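Local coordinates for protein acyl-coenzyme A oxidase acox-1.2 (Caenorhabditis elegans, PDB 5K3J) that catalyses the FAD-dependent desaturation of ascaroside pheromone side chains attached to CoA, the first step of their shortening by peroxisomal beta-oxidation, at residues 295-300 / 386-391; 350-355 / 394-399; 390-395 / 533-538. One frame throughout, in Å; residues are numbered along the deposited sequence.

Contact 1 of 3, residues 295-300 / 386-391; sequences QMAMEQ and SGLKSV. With 6QA (~{S}-[2-[3-[[(2~{R})-4-[[[(2~{R},3~{S},4~{R},5~{R})-5-(6-aminopurin-9-yl)-4-oxidanyl-3-phosphonooxy-oxolan-2-yl]methoxy-oxidanyl-phosphoryl]oxy-oxidanyl-phosphoryl]oxy-3,3-dimethyl-2-oxidanyl-butanoyl]amino]propanoylamino]ethyl] 5-[(2~{R},3~{R},5~{R},6~{S})-6-methyl-3,5-bis(oxidanyl)oxan-2-yl]oxypentanethioate), chain E.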
loop_
_atom_site.group_PDB
_atom_site.type_symbol
_atom_site.label_atom_id
_atom_site.label_comp_id
_atom_site.label_asym_id
_atom_site.label_seq_id
_atom_site.Cartn_x
_atom_site.Cartn_y
_atom_site.Cartn_z
ATOM N N GLN A 295 -11.612 -11.796 -15.068
ATOM C CA GLN A 295 -12.095 -10.437 -15.274
ATOM C C GLN A 295 -11.187 -9.351 -14.684
ATOM O O GLN A 295 -11.166 -8.226 -15.179
ATOM C CB GLN A 295 -13.515 -10.321 -14.699
ATOM C CG GLN A 295 -14.129 -8.935 -14.730
ATOM C CD GLN A 295 -14.082 -8.253 -13.376
ATOM O OE1 GLN A 295 -13.394 -8.710 -12.463
ATOM N NE2 GLN A 295 -14.822 -7.158 -13.239
ATOM N N MET A 296 -10.422 -9.678 -13.648
ATOM C CA MET A 296 -9.702 -8.629 -12.922
ATOM C C MET A 296 -8.399 -8.174 -13.575
ATOM O O MET A 296 -7.767 -7.244 -13.096
ATOM C CB MET A 296 -9.427 -9.065 -11.479
ATOM C CG MET A 296 -9.118 -10.535 -11.295
ATOM S SD MET A 296 -9.089 -10.956 -9.540
ATOM C CE MET A 296 -7.840 -9.813 -8.962
ATOM N N ALA A 297 -7.995 -8.810 -14.667
ATOM C CA ALA A 297 -6.907 -8.250 -15.458
ATOM C C ALA A 297 -7.412 -6.952 -16.080
ATOM O O ALA A 297 -6.709 -5.940 -16.108
ATOM C CB ALA A 297 -6.433 -9.221 -16.528
ATOM N N MET A 298 -8.651 -6.997 -16.560
ATOM C CA MET A 298 -9.348 -5.831 -17.078
ATOM C C MET A 298 -9.554 -4.783 -15.990
ATOM O O MET A 298 -9.235 -3.609 -16.176
ATOM C CB MET A 298 -10.695 -6.251 -17.657
ATOM C CG MET A 298 -11.593 -5.099 -18.046
ATOM S SD MET A 298 -10.974 -4.204 -19.474
ATOM C CE MET A 298 -11.054 -5.496 -20.710
ATOM N N GLU A 299 -10.088 -5.225 -14.855
ATOM C CA GLU A 299 -10.482 -4.335 -13.767
ATOM C C GLU A 299 -9.283 -3.755 -13.012
ATOM O O GLU A 299 -9.282 -2.577 -12.642
ATOM C CB GLU A 299 -11.391 -5.078 -12.791
ATOM C CG GLU A 299 -11.929 -4.220 -11.664
ATOM C CD GLU A 299 -12.668 -5.033 -10.622
ATOM O OE1 GLU A 299 -12.292 -6.205 -10.409
ATOM O OE2 GLU A 299 -13.623 -4.502 -10.015
ATOM N N GLN A 300 -8.262 -4.577 -12.779
ATOM C CA GLN A 300 -7.043 -4.086 -12.155
ATOM C C GLN A 300 -6.191 -3.387 -13.202
ATOM O O GLN A 300 -5.098 -2.907 -12.908
ATOM C CB GLN A 300 -6.264 -5.222 -11.482
ATOM C CG GLN A 300 -6.980 -5.928 -10.352
ATOM C CD GLN A 300 -6.734 -5.282 -9.010
ATOM O OE1 GLN A 300 -5.717 -4.625 -8.803
ATOM N NE2 GLN A 300 -7.667 -5.469 -8.088
ATOM N N SER A 386 -5.045 -17.928 -12.728
ATOM C CA SER A 386 -4.552 -18.087 -11.365
ATOM C C SER A 386 -3.382 -17.152 -11.106
ATOM O O SER A 386 -3.353 -16.428 -10.109
ATOM C CB SER A 386 -4.129 -19.530 -11.109
ATOM O OG SER A 386 -5.250 -20.394 -11.164
ATOM N N GLY A 387 -2.415 -17.173 -12.014
ATOM C CA GLY A 387 -1.253 -16.315 -11.897
ATOM C C GLY A 387 -1.535 -14.920 -12.411
ATOM O O GLY A 387 -0.953 -13.948 -11.932
ATOM N N LEU A 388 -2.428 -14.823 -13.389
ATOM C CA LEU A 388 -2.741 -13.544 -14.010
ATOM C C LEU A 388 -3.316 -12.555 -12.996
ATOM O O LEU A 388 -2.930 -11.389 -12.984
ATOM C CB LEU A 388 -3.719 -13.730 -15.170
ATOM C CG LEU A 388 -3.772 -12.578 -16.174
ATOM C CD1 LEU A 388 -2.394 -12.338 -16.753
ATOM C CD2 LEU A 388 -4.775 -12.860 -17.282
ATOM N N LYS A 389 -4.226 -13.012 -12.140
ATOM C CA LYS A 389 -4.817 -12.125 -11.142
ATOM C C LYS A 389 -3.798 -11.754 -10.066
ATOM O O LYS A 389 -3.842 -10.660 -9.515
ATOM C CB LYS A 389 -6.055 -12.770 -10.515
ATOM C CG LYS A 389 -5.767 -14.006 -9.679
ATOM C CD LYS A 389 -6.414 -13.907 -8.302
ATOM C CE LYS A 389 -5.571 -13.084 -7.334
ATOM N NZ LYS A 389 -6.236 -12.903 -6.010
ATOM N N SER A 390 -2.875 -12.666 -9.783
ATOM C CA SER A 390 -1.875 -12.439 -8.748
ATOM C C SER A 390 -0.852 -11.386 -9.171
ATOM O O SER A 390 -0.643 -10.398 -8.467
ATOM C CB SER A 390 -1.168 -13.746 -8.395
ATOM O OG SER A 390 -2.072 -14.656 -7.796
ATOM N N VAL A 391 -0.222 -11.603 -10.322
ATOM C CA VAL A 391 0.786 -10.676 -10.834
ATOM C C VAL A 391 0.185 -9.303 -11.114
ATOM O O VAL A 391 0.767 -8.277 -10.755
ATOM C CB VAL A 391 1.448 -11.214 -12.118
ATOM C CG1 VAL A 391 2.254 -10.122 -12.811
ATOM C CG2 VAL A 391 2.335 -12.404 -11.795
HETATM P P26 6QA E . -9.221 -27.577 -3.371
HETATM P P29 6QA E . -8.071 -30.186 -4.361
HETATM P P50 6QA E . -3.080 -30.692 -9.268
HETATM O O01 6QA E . -13.232 -6.746 -7.714
HETATM C C02 6QA E . -14.201 -7.817 -7.734
HETATM C C03 6QA E . -14.507 -8.021 -6.241
HETATM O O04 6QA E . -15.177 -9.176 -6.018
HETATM C C05 6QA E . -14.408 -10.335 -6.014
HETATM C C06 6QA E . -14.574 -11.012 -4.625
HETATM C C07 6QA E . -14.458 -12.540 -4.834
HETATM C C08 6QA E . -15.181 -13.248 -3.690
HETATM C C09 6QA E . -14.269 -14.142 -2.959
HETATM S S10 6QA E . -14.924 -15.878 -2.760
HETATM C C11 6QA E . -13.769 -17.169 -3.299
HETATM C C12 6QA E . -12.340 -16.743 -3.465
HETATM N N13 6QA E . -11.532 -17.670 -2.766
HETATM C C14 6QA E . -10.575 -18.511 -3.456
HETATM C C15 6QA E . -9.683 -19.518 -2.647
HETATM C C16 6QA E . -9.950 -20.950 -3.221
HETATM N N17 6QA E . -8.693 -21.691 -3.440
HETATM C C18 6QA E . -8.761 -23.158 -3.460
HETATM C C19 6QA E . -7.478 -23.955 -3.688
HETATM O O20 6QA E . -6.377 -23.075 -3.676
HETATM C C21 6QA E . -7.510 -24.718 -5.043
HETATM C C22 6QA E . -6.180 -25.591 -4.999
HETATM C C23 6QA E . -7.557 -23.682 -6.214
HETATM C C24 6QA E . -8.686 -25.671 -5.237
HETATM O O25 6QA E . -8.415 -26.983 -4.702
HETATM O O27 6QA E . -8.961 -26.758 -2.098
HETATM O O28 6QA E . -8.661 -29.177 -3.174
HETATM O O30 6QA E . -9.120 -31.281 -4.582
HETATM O O31 6QA E . -7.751 -29.288 -5.746
HETATM C C32 6QA E . -6.509 -29.276 -6.339
HETATM C C33 6QA E . -6.602 -30.185 -7.636
HETATM O O34 6QA E . -7.692 -29.967 -8.267
HETATM C C35 6QA E . -7.367 -29.288 -9.709
HETATM N N36 6QA E . -8.134 -28.036 -9.822
HETATM C C37 6QA E . -8.267 -27.108 -8.871
HETATM N N38 6QA E . -9.036 -26.101 -9.285
HETATM C C39 6QA E . -9.429 -26.381 -10.562
HETATM C C40 6QA E . -8.867 -27.611 -10.906
HETATM N N41 6QA E . -9.110 -28.130 -12.140
HETATM C C42 6QA E . -9.872 -27.461 -13.006
HETATM N N43 6QA E . -10.436 -26.273 -12.707
HETATM C C44 6QA E . -10.244 -25.707 -11.515
HETATM N N45 6QA E . -10.858 -24.415 -11.190
HETATM C C46 6QA E . -6.086 -29.098 -9.783
HETATM O O47 6QA E . -5.538 -29.706 -11.040
HETATM C C48 6QA E . -5.451 -29.782 -8.576
HETATM O O49 6QA E . -4.721 -30.906 -8.945
HETATM O O51 6QA E . -2.284 -31.456 -8.252
HETATM O O52 6QA E . -2.724 -29.198 -9.201
HETATM O O53 6QA E . -2.778 -31.177 -10.659
HETATM O O54 6QA E . -6.784 -30.810 -3.884
HETATM O O55 6QA E . -10.713 -27.613 -3.644
HETATM O O56 6QA E . -9.805 -23.714 -3.284
HETATM O O57 6QA E . -10.448 -18.466 -4.634
HETATM O O58 6QA E . -13.213 -13.677 -2.545
HETATM O O59 6QA E . -15.324 -6.938 -5.720
HETATM C C60 6QA E . -16.545 -6.772 -6.449
HETATM C C61 6QA E . -17.260 -5.675 -5.693
HETATM C C62 6QA E . -16.258 -6.461 -7.942
HETATM C C63 6QA E . -15.375 -7.463 -8.555
HETATM O O64 6QA E . -17.529 -6.456 -8.683
#

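Contact 2 of 3, residues 350-355 / 394-399; sequences YAFIFT and HETGEG. With ATP (adenosine-5'-triphosphate), chain D.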
loop_
_atom_site.group_PDB
_atom_site.type_symbol
_atom_site.label_atom_id
_atom_site.label_comp_id
_atom_site.label_asym_id
_atom_site.label_seq_id
_atom_site.Cartn_x
_atom_site.Cartn_y
_atom_site.Cartn_z
ATOM N N TYR A 350 -2.636 -0.403 -19.962
ATOM C CA TYR A 350 -3.041 -0.813 -21.300
ATOM C C TYR A 350 -2.813 -2.305 -21.505
ATOM O O TYR A 350 -3.693 -3.013 -21.994
ATOM C CB TYR A 350 -2.280 -0.017 -22.363
ATOM C CG TYR A 350 -2.832 1.369 -22.610
ATOM C CD1 TYR A 350 -2.276 2.478 -21.992
ATOM C CD2 TYR A 350 -3.910 1.565 -23.461
ATOM C CE1 TYR A 350 -2.776 3.747 -22.212
ATOM C CE2 TYR A 350 -4.420 2.830 -23.690
ATOM C CZ TYR A 350 -3.847 3.919 -23.062
ATOM O OH TYR A 350 -4.347 5.180 -23.282
ATOM N N ALA A 351 -1.629 -2.776 -21.124
ATOM C CA ALA A 351 -1.252 -4.171 -21.322
ATOM C C ALA A 351 -2.186 -5.113 -20.570
ATOM O O ALA A 351 -2.585 -6.153 -21.099
ATOM C CB ALA A 351 0.188 -4.400 -20.888
ATOM N N PHE A 352 -2.534 -4.744 -19.341
ATOM C CA PHE A 352 -3.416 -5.569 -18.519
ATOM C C PHE A 352 -4.812 -5.662 -19.131
ATOM O O PHE A 352 -5.406 -6.737 -19.189
ATOM C CB PHE A 352 -3.526 -5.022 -17.088
ATOM C CG PHE A 352 -2.244 -5.080 -16.303
ATOM C CD1 PHE A 352 -1.158 -5.800 -16.769
ATOM C CD2 PHE A 352 -2.131 -4.414 -15.093
ATOM C CE1 PHE A 352 0.017 -5.849 -16.050
ATOM C CE2 PHE A 352 -0.958 -4.461 -14.369
ATOM C CZ PHE A 352 0.117 -5.179 -14.849
ATOM N N ILE A 353 -5.326 -4.521 -19.583
ATOM C CA ILE A 353 -6.684 -4.430 -20.115
ATOM C C ILE A 353 -6.856 -5.280 -21.373
ATOM O O ILE A 353 -7.862 -5.978 -21.527
ATOM C CB ILE A 353 -7.058 -2.962 -20.413
ATOM C CG1 ILE A 353 -7.356 -2.228 -19.105
ATOM C CG2 ILE A 353 -8.260 -2.875 -21.348
ATOM C CD1 ILE A 353 -7.458 -0.729 -19.255
ATOM N N PHE A 354 -5.866 -5.235 -22.258
ATOM C CA PHE A 354 -5.894 -6.041 -23.476
ATOM C C PHE A 354 -5.744 -7.516 -23.134
ATOM O O PHE A 354 -6.339 -8.381 -23.778
ATOM C CB PHE A 354 -4.792 -5.602 -24.440
ATOM C CG PHE A 354 -4.921 -4.177 -24.892
ATOM C CD1 PHE A 354 -6.169 -3.611 -25.074
ATOM C CD2 PHE A 354 -3.797 -3.399 -25.125
ATOM C CE1 PHE A 354 -6.298 -2.304 -25.483
ATOM C CE2 PHE A 354 -3.920 -2.088 -25.535
ATOM C CZ PHE A 354 -5.174 -1.539 -25.714
ATOM N N THR A 355 -4.938 -7.794 -22.117
ATOM C CA THR A 355 -4.803 -9.142 -21.589
ATOM C C THR A 355 -6.133 -9.575 -20.980
ATOM O O THR A 355 -6.494 -10.752 -21.012
ATOM C CB THR A 355 -3.677 -9.219 -20.534
ATOM O OG1 THR A 355 -2.449 -8.752 -21.110
ATOM C CG2 THR A 355 -3.484 -10.643 -20.037
ATOM N N HIS A 394 -0.821 -7.422 -7.900
ATOM C CA HIS A 394 0.398 -7.068 -7.185
ATOM C C HIS A 394 1.095 -5.879 -7.834
ATOM O O HIS A 394 1.472 -4.924 -7.156
ATOM C CB HIS A 394 1.343 -8.269 -7.126
ATOM C CG HIS A 394 2.705 -7.947 -6.593
ATOM N ND1 HIS A 394 2.926 -7.567 -5.289
ATOM C CD2 HIS A 394 3.919 -7.954 -7.195
ATOM C CE1 HIS A 394 4.217 -7.352 -5.107
ATOM N NE2 HIS A 394 4.841 -7.579 -6.248
ATOM N N GLU A 395 1.250 -5.940 -9.153
ATOM C CA GLU A 395 1.901 -4.869 -9.904
ATOM C C GLU A 395 1.008 -3.634 -10.014
ATOM O O GLU A 395 1.504 -2.510 -10.044
ATOM C CB GLU A 395 2.307 -5.355 -11.301
ATOM C CG GLU A 395 3.385 -6.433 -11.296
ATOM C CD GLU A 395 3.753 -6.900 -12.693
ATOM O OE1 GLU A 395 3.090 -6.462 -13.658
ATOM O OE2 GLU A 395 4.701 -7.705 -12.827
ATOM N N THR A 396 -0.305 -3.845 -10.074
ATOM C CA THR A 396 -1.250 -2.731 -10.048
ATOM C C THR A 396 -1.141 -2.006 -8.714
ATOM O O THR A 396 -1.302 -0.788 -8.641
ATOM C CB THR A 396 -2.705 -3.203 -10.262
ATOM O OG1 THR A 396 -2.811 -3.859 -11.530
ATOM C CG2 THR A 396 -3.669 -2.027 -10.231
ATOM N N GLY A 397 -0.862 -2.771 -7.663
ATOM C CA GLY A 397 -0.654 -2.221 -6.339
ATOM C C GLY A 397 0.520 -1.263 -6.301
ATOM O O GLY A 397 0.355 -0.087 -5.979
ATOM N N GLU A 398 1.703 -1.768 -6.637
ATOM C CA GLU A 398 2.908 -0.946 -6.692
ATOM C C GLU A 398 2.711 0.277 -7.579
ATOM O O GLU A 398 3.155 1.375 -7.245
ATOM C CB GLU A 398 4.093 -1.759 -7.206
ATOM C CG GLU A 398 4.535 -2.880 -6.285
ATOM C CD GLU A 398 5.653 -3.702 -6.895
ATOM O OE1 GLU A 398 5.524 -4.089 -8.077
ATOM O OE2 GLU A 398 6.664 -3.954 -6.204
ATOM N N GLY A 399 2.037 0.077 -8.708
ATOM C CA GLY A 399 1.774 1.153 -9.645
ATOM C C GLY A 399 0.949 2.271 -9.043
ATOM O O GLY A 399 1.262 3.447 -9.222
HETATM P PG ATP D . 11.556 -12.108 -8.813
HETATM O O1G ATP D . 11.484 -13.459 -9.482
HETATM O O2G ATP D . 12.574 -12.026 -7.700
HETATM O O3G ATP D . 11.576 -10.940 -9.770
HETATM P PB ATP D . 9.858 -10.804 -7.004
HETATM O O1B ATP D . 8.787 -9.893 -7.560
HETATM O O2B ATP D . 11.178 -10.224 -6.552
HETATM O O3B ATP D . 10.131 -11.983 -8.067
HETATM P PA ATP D . 10.164 -12.427 -4.768
HETATM O O1A ATP D . 9.842 -13.902 -4.839
HETATM O O2A ATP D . 11.580 -11.953 -4.995
HETATM O O3A ATP D . 9.207 -11.645 -5.798
HETATM O "O5'" ATP D . 9.659 -11.858 -3.352
HETATM C "C5'" ATP D . 9.685 -10.456 -3.085
HETATM C "C4'" ATP D . 8.425 -10.136 -2.299
HETATM O "O4'" ATP D . 7.349 -9.791 -3.178
HETATM C "C3'" ATP D . 8.003 -11.359 -1.504
HETATM O "O3'" ATP D . 7.890 -11.018 -0.121
HETATM C "C2'" ATP D . 6.653 -11.751 -2.066
HETATM O "O2'" ATP D . 5.740 -12.124 -1.033
HETATM C "C1'" ATP D . 6.173 -10.512 -2.805
HETATM N N9 ATP D . 5.378 -10.858 -4.011
HETATM C C8 ATP D . 5.880 -11.255 -5.193
HETATM N N7 ATP D . 4.896 -11.492 -6.096
HETATM C C5 ATP D . 3.724 -11.240 -5.487
HETATM C C6 ATP D . 2.293 -11.290 -5.867
HETATM N N6 ATP D . 1.904 -11.665 -7.112
HETATM N N1 ATP D . 1.389 -10.943 -4.925
HETATM C C2 ATP D . 1.759 -10.568 -3.686
HETATM N N3 ATP D . 3.036 -10.503 -3.273
HETATM C C4 ATP D . 4.047 -10.820 -4.114
#

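Contact 3 of 3, residues 390-395 / 533-538; sequences SVVAHE and LFIIEA. With ATP (adenosine-5'-triphosphate), chain D.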
loop_
_atom_site.group_PDB
_atom_site.type_symbol
_atom_site.label_atom_id
_atom_site.label_comp_id
_atom_site.label_asym_id
_atom_site.label_seq_id
_atom_site.Cartn_x
_atom_site.Cartn_y
_atom_site.Cartn_z
ATOM N N SER A 390 -2.875 -12.666 -9.783
ATOM C CA SER A 390 -1.875 -12.439 -8.748
ATOM C C SER A 390 -0.852 -11.386 -9.171
ATOM O O SER A 390 -0.643 -10.398 -8.467
ATOM C CB SER A 390 -1.168 -13.746 -8.395
ATOM O OG SER A 390 -2.072 -14.656 -7.796
ATOM N N VAL A 391 -0.222 -11.603 -10.322
ATOM C CA VAL A 391 0.786 -10.676 -10.834
ATOM C C VAL A 391 0.185 -9.303 -11.114
ATOM O O VAL A 391 0.767 -8.277 -10.755
ATOM C CB VAL A 391 1.448 -11.214 -12.118
ATOM C CG1 VAL A 391 2.254 -10.122 -12.811
ATOM C CG2 VAL A 391 2.335 -12.404 -11.795
ATOM N N VAL A 392 -0.985 -9.291 -11.746
ATOM C CA VAL A 392 -1.651 -8.049 -12.109
ATOM C C VAL A 392 -2.011 -7.225 -10.875
ATOM O O VAL A 392 -1.658 -6.053 -10.795
ATOM C CB VAL A 392 -2.917 -8.320 -12.944
ATOM C CG1 VAL A 392 -3.843 -7.138 -12.898
ATOM C CG2 VAL A 392 -2.544 -8.642 -14.387
ATOM N N ALA A 393 -2.691 -7.841 -9.911
ATOM C CA ALA A 393 -3.097 -7.139 -8.692
ATOM C C ALA A 393 -1.891 -6.632 -7.904
ATOM O O ALA A 393 -1.932 -5.549 -7.313
ATOM C CB ALA A 393 -3.953 -8.042 -7.811
ATOM N N HIS A 394 -0.821 -7.422 -7.900
ATOM C CA HIS A 394 0.398 -7.068 -7.185
ATOM C C HIS A 394 1.095 -5.879 -7.834
ATOM O O HIS A 394 1.472 -4.924 -7.156
ATOM C CB HIS A 394 1.343 -8.269 -7.126
ATOM C CG HIS A 394 2.705 -7.947 -6.593
ATOM N ND1 HIS A 394 2.926 -7.567 -5.289
ATOM C CD2 HIS A 394 3.919 -7.954 -7.195
ATOM C CE1 HIS A 394 4.217 -7.352 -5.107
ATOM N NE2 HIS A 394 4.841 -7.579 -6.248
ATOM N N GLU A 395 1.250 -5.940 -9.153
ATOM C CA GLU A 395 1.901 -4.869 -9.904
ATOM C C GLU A 395 1.008 -3.634 -10.014
ATOM O O GLU A 395 1.504 -2.510 -10.044
ATOM C CB GLU A 395 2.307 -5.355 -11.301
ATOM C CG GLU A 395 3.385 -6.433 -11.296
ATOM C CD GLU A 395 3.753 -6.900 -12.693
ATOM O OE1 GLU A 395 3.090 -6.462 -13.658
ATOM O OE2 GLU A 395 4.701 -7.705 -12.827
ATOM N N LEU A 533 5.009 -12.995 -19.529
ATOM C CA LEU A 533 5.165 -13.306 -20.941
ATOM C C LEU A 533 3.827 -13.168 -21.653
ATOM O O LEU A 533 3.751 -12.588 -22.735
ATOM C CB LEU A 533 5.730 -14.717 -21.128
ATOM C CG LEU A 533 5.593 -15.376 -22.505
ATOM C CD1 LEU A 533 6.255 -14.551 -23.602
ATOM C CD2 LEU A 533 6.170 -16.783 -22.481
ATOM N N PHE A 534 2.774 -13.694 -21.033
ATOM C CA PHE A 534 1.444 -13.674 -21.633
ATOM C C PHE A 534 0.898 -12.259 -21.785
ATOM O O PHE A 534 0.333 -11.918 -22.824
ATOM C CB PHE A 534 0.469 -14.511 -20.803
ATOM C CG PHE A 534 -0.903 -14.612 -21.406
ATOM C CD1 PHE A 534 -1.209 -15.625 -22.300
ATOM C CD2 PHE A 534 -1.887 -13.691 -21.080
ATOM C CE1 PHE A 534 -2.469 -15.716 -22.859
ATOM C CE2 PHE A 534 -3.145 -13.776 -21.634
ATOM C CZ PHE A 534 -3.438 -14.794 -22.527
ATOM N N ILE A 535 1.050 -11.454 -20.738
ATOM C CA ILE A 535 0.601 -10.063 -20.752
ATOM C C ILE A 535 1.204 -9.316 -21.939
ATOM O O ILE A 535 0.526 -8.538 -22.612
ATOM C CB ILE A 535 0.969 -9.340 -19.437
ATOM C CG1 ILE A 535 0.197 -9.950 -18.265
ATOM C CG2 ILE A 535 0.674 -7.851 -19.533
ATOM C CD1 ILE A 535 0.760 -9.601 -16.905
ATOM N N ILE A 536 2.480 -9.583 -22.203
ATOM C CA ILE A 536 3.194 -8.979 -23.320
ATOM C C ILE A 536 2.617 -9.413 -24.670
ATOM O O ILE A 536 2.337 -8.573 -25.529
ATOM C CB ILE A 536 4.687 -9.334 -23.264
ATOM C CG1 ILE A 536 5.327 -8.694 -22.032
ATOM C CG2 ILE A 536 5.397 -8.878 -24.527
ATOM C CD1 ILE A 536 6.791 -9.015 -21.872
ATOM N N GLU A 537 2.442 -10.721 -24.847
ATOM C CA GLU A 537 1.885 -11.271 -26.081
ATOM C C GLU A 537 0.501 -10.709 -26.365
ATOM O O GLU A 537 0.207 -10.271 -27.479
ATOM C CB GLU A 537 1.806 -12.796 -26.006
ATOM C CG GLU A 537 3.124 -13.492 -25.765
ATOM C CD GLU A 537 3.002 -14.994 -25.882
ATOM O OE1 GLU A 537 2.555 -15.631 -24.905
ATOM O OE2 GLU A 537 3.340 -15.535 -26.957
ATOM N N ALA A 538 -0.344 -10.742 -25.340
ATOM C CA ALA A 538 -1.700 -10.216 -25.417
ATOM C C ALA A 538 -1.705 -8.770 -25.901
ATOM O O ALA A 538 -2.510 -8.392 -26.754
ATOM C CB ALA A 538 -2.379 -10.320 -24.061
HETATM P PG ATP D . 11.556 -12.108 -8.813
HETATM O O1G ATP D . 11.484 -13.459 -9.482
HETATM O O2G ATP D . 12.574 -12.026 -7.700
HETATM O O3G ATP D . 11.576 -10.940 -9.770
HETATM P PB ATP D . 9.858 -10.804 -7.004
HETATM O O1B ATP D . 8.787 -9.893 -7.560
HETATM O O2B ATP D . 11.178 -10.224 -6.552
HETATM O O3B ATP D . 10.131 -11.983 -8.067
HETATM P PA ATP D . 10.164 -12.427 -4.768
HETATM O O1A ATP D . 9.842 -13.902 -4.839
HETATM O O2A ATP D . 11.580 -11.953 -4.995
HETATM O O3A ATP D . 9.207 -11.645 -5.798
HETATM O "O5'" ATP D . 9.659 -11.858 -3.352
HETATM C "C5'" ATP D . 9.685 -10.456 -3.085
HETATM C "C4'" ATP D . 8.425 -10.136 -2.299
HETATM O "O4'" ATP D . 7.349 -9.791 -3.178
HETATM C "C3'" ATP D . 8.003 -11.359 -1.504
HETATM O "O3'" ATP D . 7.890 -11.018 -0.121
HETATM C "C2'" ATP D . 6.653 -11.751 -2.066
HETATM O "O2'" ATP D . 5.740 -12.124 -1.033
HETATM C "C1'" ATP D . 6.173 -10.512 -2.805
HETATM N N9 ATP D . 5.378 -10.858 -4.011
HETATM C C8 ATP D . 5.880 -11.255 -5.193
HETATM N N7 ATP D . 4.896 -11.492 -6.096
HETATM C C5 ATP D . 3.724 -11.240 -5.487
HETATM C C6 ATP D . 2.293 -11.290 -5.867
HETATM N N6 ATP D . 1.904 -11.665 -7.112
HETATM N N1 ATP D . 1.389 -10.943 -4.925
HETATM C C2 ATP D . 1.759 -10.568 -3.686
HETATM N N3 ATP D . 3.036 -10.503 -3.273
HETATM C C4 ATP D . 4.047 -10.820 -4.114
#

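Contact 1 of 3, residues 295-300 / 386-391
In the helical C-alpha1 region of the acyl-CoA oxidase fold, helix 287-315 meets helix 379-405 beside the substrate pocket, with M296 and A297 set against K389 and L388. The chains of M296 and K389 lie across one another at a slant: the thioether SD of M296 lies 3.7 Å from K389 CB, and its methyl CE rests 3.8 Å from the same carbon. A methionine suits this place because its flexible, unbranched chain can mould itself around the aliphatic root of a lysine. With K389 CG between its own backbone N and carbonyl carbon (chi1 66°) and the chain bent twice further out, the ammonium group is carried beyond M296 to where NZ bonds to the carbonyl oxygens of G433 and G428, so the buried charge is met by polar groups. On the pocket side, E299 is extended beyond CG, and its OE1 accepts a bond of 2.9 Å from the sugar hydroxyl O01 of the bound ascaroside-CoA, in keeping with its role in substrate specificity. With an alanine here, O01 would probably lose this carboxylate acceptor, leaving the sugar freer to turn. The helices come close through small A297, whose CB is 4.1 Å from L388 CD2.

Contact 2 of 3, residues 350-355 / 394-399
The ring of F352 carries the tight part of this contact, reaching from helix 343-363 to E395 and T396 on helix 379-405. With CG turned anti to the carbonyl carbon (chi1 -66°), the ring of F352 is aimed across the gap between segments whose nearest CA atoms, those of F352 and T396, are 9.2 Å apart. E395 OE1 comes to the ring edge near its plane, 3.5 Å from F352 CZ, with carboxylate and ring planes 29° apart; the slightly positive C-H rim probably makes this a mildly favourable approach. E395 also has long, weak ion pairs with R348 and R532, which probably ease the burial of its charge. T396 OG1 lies obliquely to the ring, 3.4 Å from F352 CE2, while its hydroxyl is within hydrogen-bonding reach of the carbonyl oxygens of V392 and Q300; this buried group thus has an acceptor at hand while it lies against the phenylalanine. The other flank of helix 379-405 is looser: E398 is exposed, and the partly exposed H394 turns its imidazole to the nucleotide. Adenine atom C5 of ATP lies 3.6 Å above the H394 ring, over its centre, and the flat imidazole suits a purine base. One helix thus joins the interior of the helical C-alpha1 domain to the ATP site shared between the two subunits.

Contact 3 of 3, residues 390-395 / 533-538
Apolar contact joins V391 and V392 of helix 379-405 to I535 of helix 520-543. The terminal methyl I535 CD1 reaches both valines, 4.4 Å from V391 CG1 and 4.3 Å from V392 CG2. It gets there because I535 CG1 lies beside its backbone N (chi1 -66°) and the chain then runs nearly straight (chi2 163°), giving isoleucine the length to bridge segments whose nearest CA atoms, those of V392 and I535, are 9.2 Å apart. The short, branched valines offer methyls without reaching far themselves. No hydrogen bond crosses between the segments, so this patch depends on shape and exclusion of water. Polar interactions lie on the nucleotide flank. The adenine amino group N6 of ATP donates a weak bond of 3.2 Å to S390 O, bent to 139° at the hydrogen, and the same oxygen takes the helical bond from H394 N at 3.0 Å. S390 OG has both S386 O and N435 O within reach, the latter at the start of helix 435-450. A single backbone carbonyl thus meets the adenine amino group weakly, while V391 packs beside R528, whose NH1 bonds to the same ATP. On the far helix, L533 and I536 pack against helix 481-507. Such helix-to-helix packing joins the C-alpha1 and C-terminal helical regions of the acyl-CoA oxidase fold, at the edge of its ATP site.

How the contacts relate
All three contacts are buried and share helix 379-405, which meets three other helices, 287-315, 343-363 and 520-543. Contact 1 lies nearest the chain centre and faces the ascaroside pocket; contacts 2 and 3 sit further out. ATP touches all three, since contacts 1 and 3 share S390. Their chemistry differs: contact 1 mixes sulfur and aliphatic packing beside a substrate-binding carboxylate, contact 2 sets an aromatic ring against polar side chains, and contact 3 is aliphatic between its two segments. They also interlock. Q300 of contact 1 packs its CB on V392 of contact 3, L388 reaches both T355 of contact 2 and I535 of contact 3, and A351 touches I535, forming one continuous core.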